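Long-range contacts in glutamine synthetase (Streptomyces coelicolor, PDB 4BAX), which belongs to the glutamine synthetase family of enzymes, pairing a beta-grasp domain with a larger catalytic domain in an assembly of ten chains: residues S22-I26 with P38-F42; T93-L97 with D322-R328; F133-Q137 with V222-N227; H279-P283 with R294-V298. The contacts are given in a common frame with arbitrary orientation. Residues are numbered along the deposited sequence.

Overall arrangement
Interaction 1 lies in the beta-grasp part and the other three in the catalytic part; centres of interactions 1 and 4 are about 42 Å apart, on opposite sides of the chain's centre. Interaction 2, helix against helix, is the most central, its centre about 10 Å from that of the chain, while interaction 3 joins two loops at the surface. Interaction 4 also joins loops, but buried ones. No two contacts share a helix or strand, although D225 of interaction 3 packs on H279 of interaction 4. Chemistry follows place: lysines against an indole on the sheet, a capping aspartate and apolar side chains between helices, a tryptophan beneath a loop at the surface, and tight methyl-to-carbonyl contacts in the buried loops.

Interaction 1: residues S22-I26 with P38-F42; sequences SKTKI and PVWGF
Build S22-I26 as extended strand, and P38-F42 as a loop that becomes strand at W40. The strand axes come within 10.1 Å at 135° between N-to-C directions; CA of K23 faces CA of F42 at 9.5 Å, and CA of K25 faces CA of W40 at 9.2 Å. Set W40 with chi1 t (-154°) and chi2 near 5°, its indole between two lysines. K23 takes chi1 p, then t and t, with chi4 141°: its NZ sits 3.8 Å from the centroid of the W40 six-membered ring, a cation-pi contact, and donates to G41 O at 2.8 Å. On the opposite face K25, t for chi1 to chi3 with chi4 96°, puts NZ 3.2 Å from the centroid of the W40 five-membered ring (cation-pi) and CD 3.9 Å from that of the six-membered ring (CH-pi). Within this chain these are the outermost strands of the five-stranded beta-grasp sheet, whose curl brings them together. T24 points away, OG1 bonded to E7, and pairs with a second subunit's strand, continuing the sheet. K25 CE touches P38 CG at 3.7 Å. F42 (chi1 p) starts toward K23, CB 3.9 Å from K23 CE, but its ring turns off to stack on W10.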
loop_
_atom_site.group_PDB
_atom_site.type_symbol
_atom_site.label_atom_id
_atom_site.label_comp_id
_atom_site.label_asym_id
_atom_site.label_seq_id
_atom_site.Cartn_x
_atom_site.Cartn_y
_atom_site.Cartn_z
ATOM N N SER A 22 -4.867 -32.871 -17.949
ATOM C CA SER A 22 -3.568 -33.495 -18.007
ATOM C C SER A 22 -3.095 -34.042 -16.670
ATOM O O SER A 22 -3.490 -33.551 -15.599
ATOM C CB SER A 22 -2.540 -32.538 -18.615
ATOM O OG SER A 22 -1.860 -31.822 -17.608
ATOM N N LYS A 23 -2.346 -35.143 -16.764
ATOM C CA LYS A 23 -1.539 -35.659 -15.666
ATOM C C LYS A 23 -0.233 -36.308 -16.143
ATOM O O LYS A 23 -0.074 -36.669 -17.321
ATOM C CB LYS A 23 -2.338 -36.599 -14.762
ATOM C CG LYS A 23 -3.201 -37.580 -15.451
ATOM C CD LYS A 23 -3.865 -38.480 -14.438
ATOM C CE LYS A 23 -4.795 -39.443 -15.144
ATOM N NZ LYS A 23 -4.755 -40.800 -14.533
ATOM N N THR A 24 0.670 -36.488 -15.184
ATOM C CA THR A 24 2.014 -36.988 -15.425
ATOM C C THR A 24 2.171 -38.445 -15.098
ATOM O O THR A 24 1.778 -38.906 -14.009
ATOM C CB THR A 24 3.059 -36.214 -14.588
ATOM O OG1 THR A 24 2.852 -34.797 -14.709
ATOM C CG2 THR A 24 4.482 -36.616 -14.971
ATOM N N LYS A 25 2.783 -39.159 -16.034
ATOM C CA LYS A 25 3.099 -40.559 -15.843
ATOM C C LYS A 25 4.624 -40.706 -15.869
ATOM O O LYS A 25 5.310 -40.136 -16.742
ATOM C CB LYS A 25 2.472 -41.382 -16.970
ATOM C CG LYS A 25 2.583 -42.891 -16.843
ATOM C CD LYS A 25 1.615 -43.528 -17.848
ATOM C CE LYS A 25 1.449 -45.033 -17.638
ATOM N NZ LYS A 25 0.233 -45.339 -16.796
ATOM N N ILE A 26 5.157 -41.461 -14.917
ATOM C CA ILE A 26 6.588 -41.709 -14.886
ATOM C C ILE A 26 6.856 -43.051 -15.500
ATOM O O ILE A 26 6.376 -44.067 -15.003
ATOM C CB ILE A 26 7.124 -41.698 -13.451
ATOM C CG1 ILE A 26 6.740 -40.376 -12.754
ATOM C CG2 ILE A 26 8.628 -41.934 -13.455
ATOM C CD1 ILE A 26 7.383 -39.132 -13.369
ATOM N N PRO A 38 1.993 -46.797 -23.018
ATOM C CA PRO A 38 0.872 -47.492 -22.385
ATOM C C PRO A 38 -0.419 -46.667 -22.489
ATOM O O PRO A 38 -0.379 -45.431 -22.412
ATOM C CB PRO A 38 1.316 -47.625 -20.914
ATOM C CG PRO A 38 2.474 -46.685 -20.742
ATOM C CD PRO A 38 3.114 -46.547 -22.095
ATOM N N VAL A 39 -1.547 -47.358 -22.656
ATOM C CA VAL A 39 -2.852 -46.723 -22.510
ATOM C C VAL A 39 -3.064 -46.530 -21.037
ATOM O O VAL A 39 -2.433 -47.216 -20.228
ATOM C CB VAL A 39 -4.014 -47.525 -23.151
ATOM C CG1 VAL A 39 -3.605 -48.096 -24.506
ATOM C CG2 VAL A 39 -4.498 -48.625 -22.203
ATOM N N TRP A 40 -3.902 -45.561 -20.691
ATOM C CA TRP A 40 -4.089 -45.207 -19.298
ATOM C C TRP A 40 -5.563 -44.931 -19.009
ATOM O O TRP A 40 -6.415 -45.040 -19.879
ATOM C CB TRP A 40 -3.236 -43.983 -18.967
ATOM C CG TRP A 40 -2.842 -43.863 -17.537
ATOM C CD1 TRP A 40 -3.079 -44.764 -16.533
ATOM C CD2 TRP A 40 -2.112 -42.784 -16.944
ATOM N NE1 TRP A 40 -2.550 -44.303 -15.348
ATOM C CE2 TRP A 40 -1.950 -43.090 -15.574
ATOM C CE3 TRP A 40 -1.584 -41.590 -17.435
ATOM C CZ2 TRP A 40 -1.281 -42.238 -14.692
ATOM C CZ3 TRP A 40 -0.931 -40.745 -16.552
ATOM C CH2 TRP A 40 -0.782 -41.074 -15.200
ATOM N N GLY A 41 -5.863 -44.539 -17.787
ATOM C CA GLY A 41 -7.239 -44.304 -17.430
ATOM C C GLY A 41 -7.343 -43.160 -16.452
ATOM O O GLY A 41 -6.330 -42.671 -15.940
ATOM N N PHE A 42 -8.568 -42.725 -16.199
ATOM C CA PHE A 42 -8.815 -41.713 -15.198
ATOM C C PHE A 42 -10.252 -41.818 -14.726
ATOM O O PHE A 42 -11.052 -42.590 -15.271
ATOM C CB PHE A 42 -8.509 -40.313 -15.723
ATOM C CG PHE A 42 -9.398 -39.882 -16.828
ATOM C CD1 PHE A 42 -9.087 -40.188 -18.146
ATOM C CD2 PHE A 42 -10.556 -39.173 -16.558
ATOM C CE1 PHE A 42 -9.919 -39.792 -19.183
ATOM C CE2 PHE A 42 -11.394 -38.773 -17.588
ATOM C CZ PHE A 42 -11.071 -39.085 -18.905
#

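Interaction 2: residues T93-L97 with D322-R328; sequences TRAAL and DPYVVTR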
loop_
_atom_site.group_PDB
_atom_site.type_symbol
_atom_site.label_atom_id
_atom_site.label_comp_id
_atom_site.label_asym_id
_atom_site.label_seq_id
_atom_site.Cartn_x
_atom_site.Cartn_y
_atom_site.Cartn_z
ATOM N N THR A 93 -14.356 -36.708 -30.145
ATOM C CA THR A 93 -14.737 -36.075 -31.423
ATOM C C THR A 93 -13.702 -36.335 -32.488
ATOM O O THR A 93 -13.925 -36.059 -33.682
ATOM C CB THR A 93 -14.952 -34.535 -31.296
ATOM O OG1 THR A 93 -13.727 -33.898 -30.900
ATOM C CG2 THR A 93 -16.085 -34.209 -30.313
ATOM N N ARG A 94 -12.575 -36.894 -32.048
ATOM C CA ARG A 94 -11.505 -37.297 -32.959
ATOM C C ARG A 94 -11.926 -38.458 -33.830
ATOM O O ARG A 94 -11.630 -38.467 -35.024
ATOM C CB ARG A 94 -10.238 -37.653 -32.176
ATOM C CG ARG A 94 -8.976 -37.467 -32.957
ATOM C CD ARG A 94 -7.839 -38.257 -32.361
ATOM N NE ARG A 94 -6.607 -38.045 -33.113
ATOM C CZ ARG A 94 -6.052 -38.974 -33.883
ATOM N NH1 ARG A 94 -6.650 -40.158 -33.991
ATOM N NH2 ARG A 94 -4.919 -38.721 -34.547
ATOM N N ALA A 95 -12.660 -39.402 -33.245
ATOM C CA ALA A 95 -13.001 -40.641 -33.937
ATOM C C ALA A 95 -13.864 -40.379 -35.170
ATOM O O ALA A 95 -13.726 -41.073 -36.179
ATOM C CB ALA A 95 -13.674 -41.637 -32.985
ATOM N N ALA A 96 -14.775 -39.409 -35.067
ATOM C CA ALA A 96 -15.598 -39.022 -36.209
ATOM C C ALA A 96 -14.754 -38.434 -37.334
ATOM O O ALA A 96 -14.921 -38.809 -38.503
ATOM C CB ALA A 96 -16.688 -38.033 -35.782
ATOM N N LEU A 97 -13.795 -37.581 -36.973
ATOM C CA LEU A 97 -12.894 -36.994 -37.967
ATOM C C LEU A 97 -12.056 -38.093 -38.626
ATOM O O LEU A 97 -11.775 -38.022 -39.822
ATOM C CB LEU A 97 -12.014 -35.897 -37.358
ATOM C CG LEU A 97 -10.943 -35.339 -38.307
ATOM C CD1 LEU A 97 -11.601 -34.620 -39.503
ATOM C CD2 LEU A 97 -9.946 -34.383 -37.585
ATOM N N ASP A 322 -13.763 -26.517 -31.533
ATOM C CA ASP A 322 -13.012 -27.769 -31.501
ATOM C C ASP A 322 -12.493 -28.012 -32.919
ATOM O O ASP A 322 -13.289 -28.142 -33.858
ATOM C CB ASP A 322 -13.936 -28.919 -31.075
ATOM C CG ASP A 322 -13.188 -30.243 -30.839
ATOM O OD1 ASP A 322 -12.066 -30.427 -31.368
ATOM O OD2 ASP A 322 -13.734 -31.108 -30.118
ATOM N N PRO A 323 -11.162 -28.110 -33.078
ATOM C CA PRO A 323 -10.555 -28.362 -34.401
ATOM C C PRO A 323 -11.029 -29.676 -35.032
ATOM O O PRO A 323 -11.255 -29.710 -36.251
ATOM C CB PRO A 323 -9.040 -28.390 -34.114
ATOM C CG PRO A 323 -8.918 -28.552 -32.619
ATOM C CD PRO A 323 -10.150 -27.899 -32.029
ATOM N N TYR A 324 -11.274 -30.694 -34.206
ATOM C CA TYR A 324 -11.750 -31.983 -34.695
ATOM C C TYR A 324 -13.082 -31.827 -35.419
ATOM O O TYR A 324 -13.347 -32.498 -36.433
ATOM C CB TYR A 324 -11.921 -32.982 -33.530
ATOM C CG TYR A 324 -10.630 -33.448 -32.875
ATOM C CD1 TYR A 324 -9.548 -33.865 -33.635
ATOM C CD2 TYR A 324 -10.475 -33.403 -31.486
ATOM C CE1 TYR A 324 -8.358 -34.258 -33.037
ATOM C CE2 TYR A 324 -9.285 -33.800 -30.880
ATOM C CZ TYR A 324 -8.234 -34.229 -31.665
ATOM O OH TYR A 324 -7.052 -34.625 -31.085
ATOM N N VAL A 325 -13.920 -30.951 -34.872
ATOM C CA VAL A 325 -15.235 -30.677 -35.429
ATOM C C VAL A 325 -15.242 -29.822 -36.713
ATOM O O VAL A 325 -15.824 -30.221 -37.725
ATOM C CB VAL A 325 -16.162 -30.067 -34.338
ATOM C CG1 VAL A 325 -17.531 -29.723 -34.901
ATOM C CG2 VAL A 325 -16.272 -31.037 -33.154
ATOM N N VAL A 326 -14.561 -28.678 -36.693
ATOM C CA VAL A 326 -14.550 -27.798 -37.861
ATOM C C VAL A 326 -13.899 -28.490 -39.056
ATOM O O VAL A 326 -14.398 -28.400 -40.186
ATOM C CB VAL A 326 -13.930 -26.404 -37.565
ATOM C CG1 VAL A 326 -12.474 -26.511 -37.043
ATOM C CG2 VAL A 326 -14.039 -25.506 -38.776
ATOM N N THR A 327 -12.830 -29.238 -38.791
ATOM C CA THR A 327 -12.168 -29.987 -39.858
ATOM C C THR A 327 -13.096 -31.086 -40.413
ATOM O O THR A 327 -13.234 -31.219 -41.639
ATOM C CB THR A 327 -10.809 -30.631 -39.396
ATOM O OG1 THR A 327 -10.993 -31.403 -38.200
ATOM C CG2 THR A 327 -9.712 -29.581 -39.191
ATOM N N ARG A 328 -13.799 -31.801 -39.528
ATOM C CA ARG A 328 -14.695 -32.887 -39.966
ATOM C C ARG A 328 -15.802 -32.347 -40.874
ATOM O O ARG A 328 -16.068 -32.908 -41.952
ATOM C CB ARG A 328 -15.312 -33.605 -38.759
ATOM C CG ARG A 328 -15.958 -34.963 -39.089
ATOM C CD ARG A 328 -17.427 -35.070 -38.683
ATOM N NE ARG A 328 -17.636 -34.577 -37.331
ATOM C CZ ARG A 328 -18.799 -34.137 -36.865
ATOM N NH1 ARG A 328 -19.872 -34.147 -37.641
ATOM N NH2 ARG A 328 -18.890 -33.700 -35.609
#
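T93, just ahead of the first helix, opens the contact with its hydroxyl: OG1 donates to D322 OD2 at 2.9 Å. The chi1 p rotamer also leaves T93 OG1 3.3 Å from Y324 CB, and T93 CB 4.2 Å from V325 CG2. D322 does double duty, since it is the N-cap of the second helix and its OD1 accepts from Y324 N at 3.0 Å; OD1 also has W198 as a partner. R94 comes next, laying its aliphatic stem over the Y324 ring, with CG 3.7 Å from the ring centroid in a CH-pi contact. Beyond the stem, the R94 guanidinium makes a salt bridge to D195, which is also hydrogen-bonded to Y324 OH. The contact joins the first turns of helix 94-103 and of the long C-terminal helix 323-341, with helix 190-210 supplying D195 and W198 beside them. CA of R94 is 5.6 Å from CA of Y324. A96 then sets its CB 3.9 Å from R328 NE. At L97 the backbones draw closest, with CA 4.9 Å from CA of R328. L97 CD2 lies 4.0 Å from Y324 CD1, at the ring edge, and 3.2 Å from T327 OG1, a hydroxyl already donating to P323 O at 2.6 Å; L97 CD1 reaches R328 CB at 3.9 Å.

Interaction 3: residues F133-Q137 with V222-N227; sequences FPAAQ and VKGDWN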
loop_
_atom_site.group_PDB
_atom_site.type_symbol
_atom_site.label_atom_id
_atom_site.label_comp_id
_atom_site.label_asym_id
_atom_site.label_seq_id
_atom_site.Cartn_x
_atom_site.Cartn_y
_atom_site.Cartn_z
ATOM N N PHE A 133 -11.205 1.643 -19.821
ATOM C CA PHE A 133 -10.937 1.230 -21.168
ATOM C C PHE A 133 -9.652 1.865 -21.664
ATOM O O PHE A 133 -9.304 2.986 -21.278
ATOM C CB PHE A 133 -12.087 1.701 -22.046
ATOM C CG PHE A 133 -13.353 0.920 -21.824
ATOM C CD1 PHE A 133 -13.504 -0.356 -22.363
ATOM C CD2 PHE A 133 -14.375 1.440 -21.034
ATOM C CE1 PHE A 133 -14.667 -1.079 -22.145
ATOM C CE2 PHE A 133 -15.541 0.719 -20.813
ATOM C CZ PHE A 133 -15.687 -0.542 -21.362
ATOM N N PRO A 134 -8.937 1.141 -22.534
ATOM C CA PRO A 134 -7.754 1.738 -23.150
ATOM C C PRO A 134 -8.209 2.564 -24.347
ATOM O O PRO A 134 -9.411 2.593 -24.631
ATOM C CB PRO A 134 -6.955 0.514 -23.621
ATOM C CG PRO A 134 -7.998 -0.540 -23.860
ATOM C CD PRO A 134 -9.066 -0.301 -22.829
ATOM N N ALA A 135 -7.275 3.178 -25.063
ATOM C CA ALA A 135 -7.636 3.936 -26.246
ATOM C C ALA A 135 -8.262 2.974 -27.258
ATOM O O ALA A 135 -8.042 1.749 -27.197
ATOM C CB ALA A 135 -6.407 4.594 -26.831
ATOM N N ALA A 136 -9.044 3.529 -28.182
ATOM C CA ALA A 136 -9.791 2.720 -29.135
ATOM C C ALA A 136 -8.821 2.008 -30.054
ATOM O O ALA A 136 -7.650 2.368 -30.146
ATOM C CB ALA A 136 -10.747 3.595 -29.948
ATOM N N GLN A 137 -9.319 0.988 -30.724
ATOM C CA GLN A 137 -8.486 0.122 -31.540
ATOM C C GLN A 137 -7.895 0.885 -32.728
ATOM O O GLN A 137 -8.477 1.901 -33.164
ATOM C CB GLN A 137 -9.275 -1.102 -31.993
ATOM C CG GLN A 137 -9.574 -2.026 -30.830
ATOM C CD GLN A 137 -10.580 -3.087 -31.184
ATOM O OE1 GLN A 137 -10.730 -4.085 -30.468
ATOM N NE2 GLN A 137 -11.283 -2.882 -32.297
ATOM N N VAL A 222 -14.526 -8.962 -24.601
ATOM C CA VAL A 222 -15.107 -7.694 -24.156
ATOM C C VAL A 222 -16.267 -7.313 -25.077
ATOM O O VAL A 222 -16.114 -7.279 -26.304
ATOM C CB VAL A 222 -14.055 -6.553 -24.151
ATOM C CG1 VAL A 222 -14.668 -5.250 -23.652
ATOM C CG2 VAL A 222 -12.843 -6.929 -23.296
ATOM N N LYS A 223 -17.413 -6.971 -24.490
ATOM C CA LYS A 223 -18.570 -6.606 -25.307
ATOM C C LYS A 223 -18.379 -5.237 -25.968
ATOM O O LYS A 223 -17.637 -4.387 -25.468
ATOM C CB LYS A 223 -19.882 -6.656 -24.515
ATOM C CG LYS A 223 -20.185 -5.350 -23.778
ATOM C CD LYS A 223 -20.848 -5.555 -22.411
ATOM C CE LYS A 223 -20.972 -4.212 -21.661
ATOM N NZ LYS A 223 -21.784 -4.335 -20.413
ATOM N N GLY A 224 -19.008 -5.049 -27.121
ATOM C CA GLY A 224 -18.878 -3.794 -27.826
ATOM C C GLY A 224 -18.092 -3.840 -29.118
ATOM O O GLY A 224 -18.063 -4.852 -29.811
ATOM N N ASP A 225 -17.390 -2.757 -29.405
ATOM C CA ASP A 225 -16.690 -2.645 -30.673
ATOM C C ASP A 225 -15.316 -3.281 -30.600
ATOM O O ASP A 225 -14.577 -3.293 -31.585
ATOM C CB ASP A 225 -16.570 -1.181 -31.082
ATOM C CG ASP A 225 -17.880 -0.628 -31.606
ATOM O OD1 ASP A 225 -18.696 -1.428 -32.129
ATOM O OD2 ASP A 225 -18.072 0.608 -31.540
ATOM N N TRP A 226 -14.969 -3.787 -29.421
ATOM C CA TRP A 226 -13.726 -4.532 -29.241
ATOM C C TRP A 226 -13.758 -5.843 -30.032
ATOM O O TRP A 226 -14.757 -6.557 -30.065
ATOM C CB TRP A 226 -13.447 -4.757 -27.747
ATOM C CG TRP A 226 -13.465 -3.458 -26.995
ATOM C CD1 TRP A 226 -14.509 -2.916 -26.300
ATOM C CD2 TRP A 226 -12.394 -2.516 -26.906
ATOM N NE1 TRP A 226 -14.144 -1.695 -25.772
ATOM C CE2 TRP A 226 -12.849 -1.432 -26.129
ATOM C CE3 TRP A 226 -11.096 -2.489 -27.399
ATOM C CZ2 TRP A 226 -12.049 -0.339 -25.844
ATOM C CZ3 TRP A 226 -10.303 -1.395 -27.109
ATOM C CH2 TRP A 226 -10.781 -0.340 -26.340
ATOM N N ASN A 227 -12.635 -6.158 -30.658
ATOM C CA ASN A 227 -12.564 -7.278 -31.586
ATOM C C ASN A 227 -12.808 -8.649 -30.970
ATOM O O ASN A 227 -12.297 -8.974 -29.895
ATOM C CB ASN A 227 -11.232 -7.276 -32.337
ATOM C CG ASN A 227 -11.384 -6.857 -33.782
ATOM O OD1 ASN A 227 -12.126 -5.917 -34.104
ATOM N ND2 ASN A 227 -10.657 -7.527 -34.663
#
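W226 pushes its indole under the arch of F133-Q137 and touches all five of its residues. With chi1 m and chi2 96°, the far end of the six-membered ring points at the loop: CH2 lies 3.7 Å from P134 CG, and the carbonyl oxygens P134 O and A135 O approach W226 CH2 at its edge, at 3.7 and 3.5 Å. The F133 ring meets the indole rim to rim rather than stacking on it. Its plane is tilted only 6° from that of the five-membered ring of W226, with centroids 5.6 Å apart and F133 CD1 3.8 Å from W226 CZ2; F133 CE1 also reaches V222 CG1 at 4.4 Å. Q137 holds the other end of the arch. Its OE1 accepts from N227 N at 2.8 Å with a favourable angle of 157°, and also lies 3.5 Å from W226 CE3. Outside the pair, F128 meets the W226 ring edge-to-face, and backbone hydrogen bonds link F133 to a third subunit, where it packs on P134 of that chain. Neither segment is helix or strand: two loops of the catalytic domain, one after strand 124-125 and the other before strand 231-236, meet here at the surface beside a subunit interface.

Interaction 4: residues H279-P283 with R294-V298; sequences HETAP and RGASV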
loop_
_atom_site.group_PDB
_atom_site.type_symbol
_atom_site.label_atom_id
_atom_site.label_comp_id
_atom_site.label_asym_id
_atom_site.label_seq_id
_atom_site.Cartn_x
_atom_site.Cartn_y
_atom_site.Cartn_z
ATOM N N HIS A 279 -19.480 -5.552 -37.708
ATOM C CA HIS A 279 -18.055 -5.771 -37.949
ATOM C C HIS A 279 -17.798 -7.183 -38.407
ATOM O O HIS A 279 -18.709 -7.872 -38.885
ATOM C CB HIS A 279 -17.211 -5.471 -36.714
ATOM C CG HIS A 279 -17.374 -4.069 -36.228
ATOM N ND1 HIS A 279 -17.797 -3.767 -34.950
ATOM C CD2 HIS A 279 -17.271 -2.887 -36.882
ATOM C CE1 HIS A 279 -17.898 -2.457 -34.824
ATOM N NE2 HIS A 279 -17.589 -1.900 -35.981
ATOM N N GLU A 280 -16.550 -7.616 -38.257
ATOM C CA GLU A 280 -16.204 -8.983 -38.609
ATOM C C GLU A 280 -16.991 -10.037 -37.833
ATOM O O GLU A 280 -17.165 -9.966 -36.609
ATOM C CB GLU A 280 -14.692 -9.196 -38.442
ATOM C CG GLU A 280 -13.857 -8.143 -39.137
ATOM C CD GLU A 280 -13.791 -8.388 -40.618
ATOM O OE1 GLU A 280 -14.255 -9.469 -41.040
ATOM O OE2 GLU A 280 -13.279 -7.515 -41.352
ATOM N N THR A 281 -17.488 -11.007 -38.590
ATOM C CA THR A 281 -17.290 -11.019 -40.048
ATOM C C THR A 281 -18.641 -10.693 -40.685
ATOM O O THR A 281 -18.956 -9.528 -40.964
ATOM C CB THR A 281 -16.761 -12.392 -40.559
ATOM O OG1 THR A 281 -15.857 -12.964 -39.606
ATOM C CG2 THR A 281 -16.022 -12.227 -41.856
ATOM N N ALA A 282 -19.437 -11.741 -40.890
ATOM C CA ALA A 282 -20.756 -11.644 -41.494
ATOM C C ALA A 282 -21.658 -12.075 -40.350
ATOM O O ALA A 282 -21.158 -12.616 -39.358
ATOM C CB ALA A 282 -20.862 -12.628 -42.654
ATOM N N PRO A 283 -22.978 -11.845 -40.462
ATOM C CA PRO A 283 -23.804 -12.290 -39.337
ATOM C C PRO A 283 -23.782 -13.805 -39.301
ATOM O O PRO A 283 -23.658 -14.427 -40.352
ATOM C CB PRO A 283 -25.199 -11.768 -39.694
ATOM C CG PRO A 283 -25.162 -11.559 -41.168
ATOM C CD PRO A 283 -23.765 -11.139 -41.486
ATOM N N ARG A 294 -13.648 -9.483 -46.866
ATOM C CA ARG A 294 -13.440 -9.736 -45.455
ATOM C C ARG A 294 -14.765 -9.718 -44.699
ATOM O O ARG A 294 -14.813 -10.117 -43.540
ATOM C CB ARG A 294 -12.461 -8.729 -44.866
ATOM C CG ARG A 294 -11.021 -8.867 -45.341
ATOM C CD ARG A 294 -10.185 -7.790 -44.650
ATOM N NE ARG A 294 -9.384 -6.968 -45.568
ATOM C CZ ARG A 294 -9.879 -6.057 -46.416
ATOM N NH1 ARG A 294 -11.190 -5.854 -46.517
ATOM N NH2 ARG A 294 -9.056 -5.366 -47.200
ATOM N N GLY A 295 -15.832 -9.248 -45.351
ATOM C CA GLY A 295 -17.162 -9.240 -44.753
ATOM C C GLY A 295 -17.968 -10.507 -45.031
ATOM O O GLY A 295 -19.021 -10.736 -44.434
ATOM N N ALA A 296 -17.467 -11.339 -45.940
ATOM C CA ALA A 296 -18.111 -12.612 -46.278
ATOM C C ALA A 296 -17.912 -13.738 -45.233
ATOM O O ALA A 296 -17.004 -13.686 -44.401
ATOM C CB ALA A 296 -17.639 -13.075 -47.651
ATOM N N SER A 297 -18.783 -14.742 -45.267
ATOM C CA SER A 297 -18.618 -15.918 -44.405
ATOM C C SER A 297 -17.324 -16.680 -44.799
ATOM O O SER A 297 -16.516 -17.105 -43.953
ATOM C CB SER A 297 -19.831 -16.856 -44.544
ATOM O OG SER A 297 -21.028 -16.265 -44.061
ATOM N N VAL A 298 -17.129 -16.815 -46.102
ATOM C CA VAL A 298 -15.948 -17.452 -46.636
ATOM C C VAL A 298 -15.261 -16.513 -47.625
ATOM O O VAL A 298 -15.898 -15.940 -48.513
ATOM C CB VAL A 298 -16.316 -18.771 -47.337
ATOM C CG1 VAL A 298 -15.238 -19.202 -48.319
ATOM C CG2 VAL A 298 -16.613 -19.831 -46.310
#
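This is a tight, mostly buried contact between two irregular loops of the catalytic part, one leading toward strand 289-291 and the other leading out of it to strand 298-300. Backbone oxygens and small side chains do nearly all the work. T281 comes to within 5.0 Å of G295, CA to CA, and at the first of these residues the chain bends sharply, through a cis peptide bond between E280 and T281. That turn places T281 CG2 only 3.0 Å from R294 O and 3.1 Å from A296 O, very short for methyl-to-oxygen approaches. A282 points toward the other loop, with CB 3.2 Å from G295 O and 3.9 Å from S297 OG, whose hydroxyl is bonded to the backbone of S288. G295 has no side chain, and a CB there would point away from the 279-283 loop. In glutamine synthetases the active site lies at the junction of the catalytic domain of one subunit and the beta-grasp domain of the next, and the surroundings of R294 are consistent with such a place: its guanidinium turns from this contact to make a salt bridge with D43 of a fourth subunit. The sequence HETA at 279-282 probably belongs to the flap loop that borders that site in this family. E280 bends back so that OE1 is 2.6 Å from R294 O, and also has a long, weak ion pair with R315.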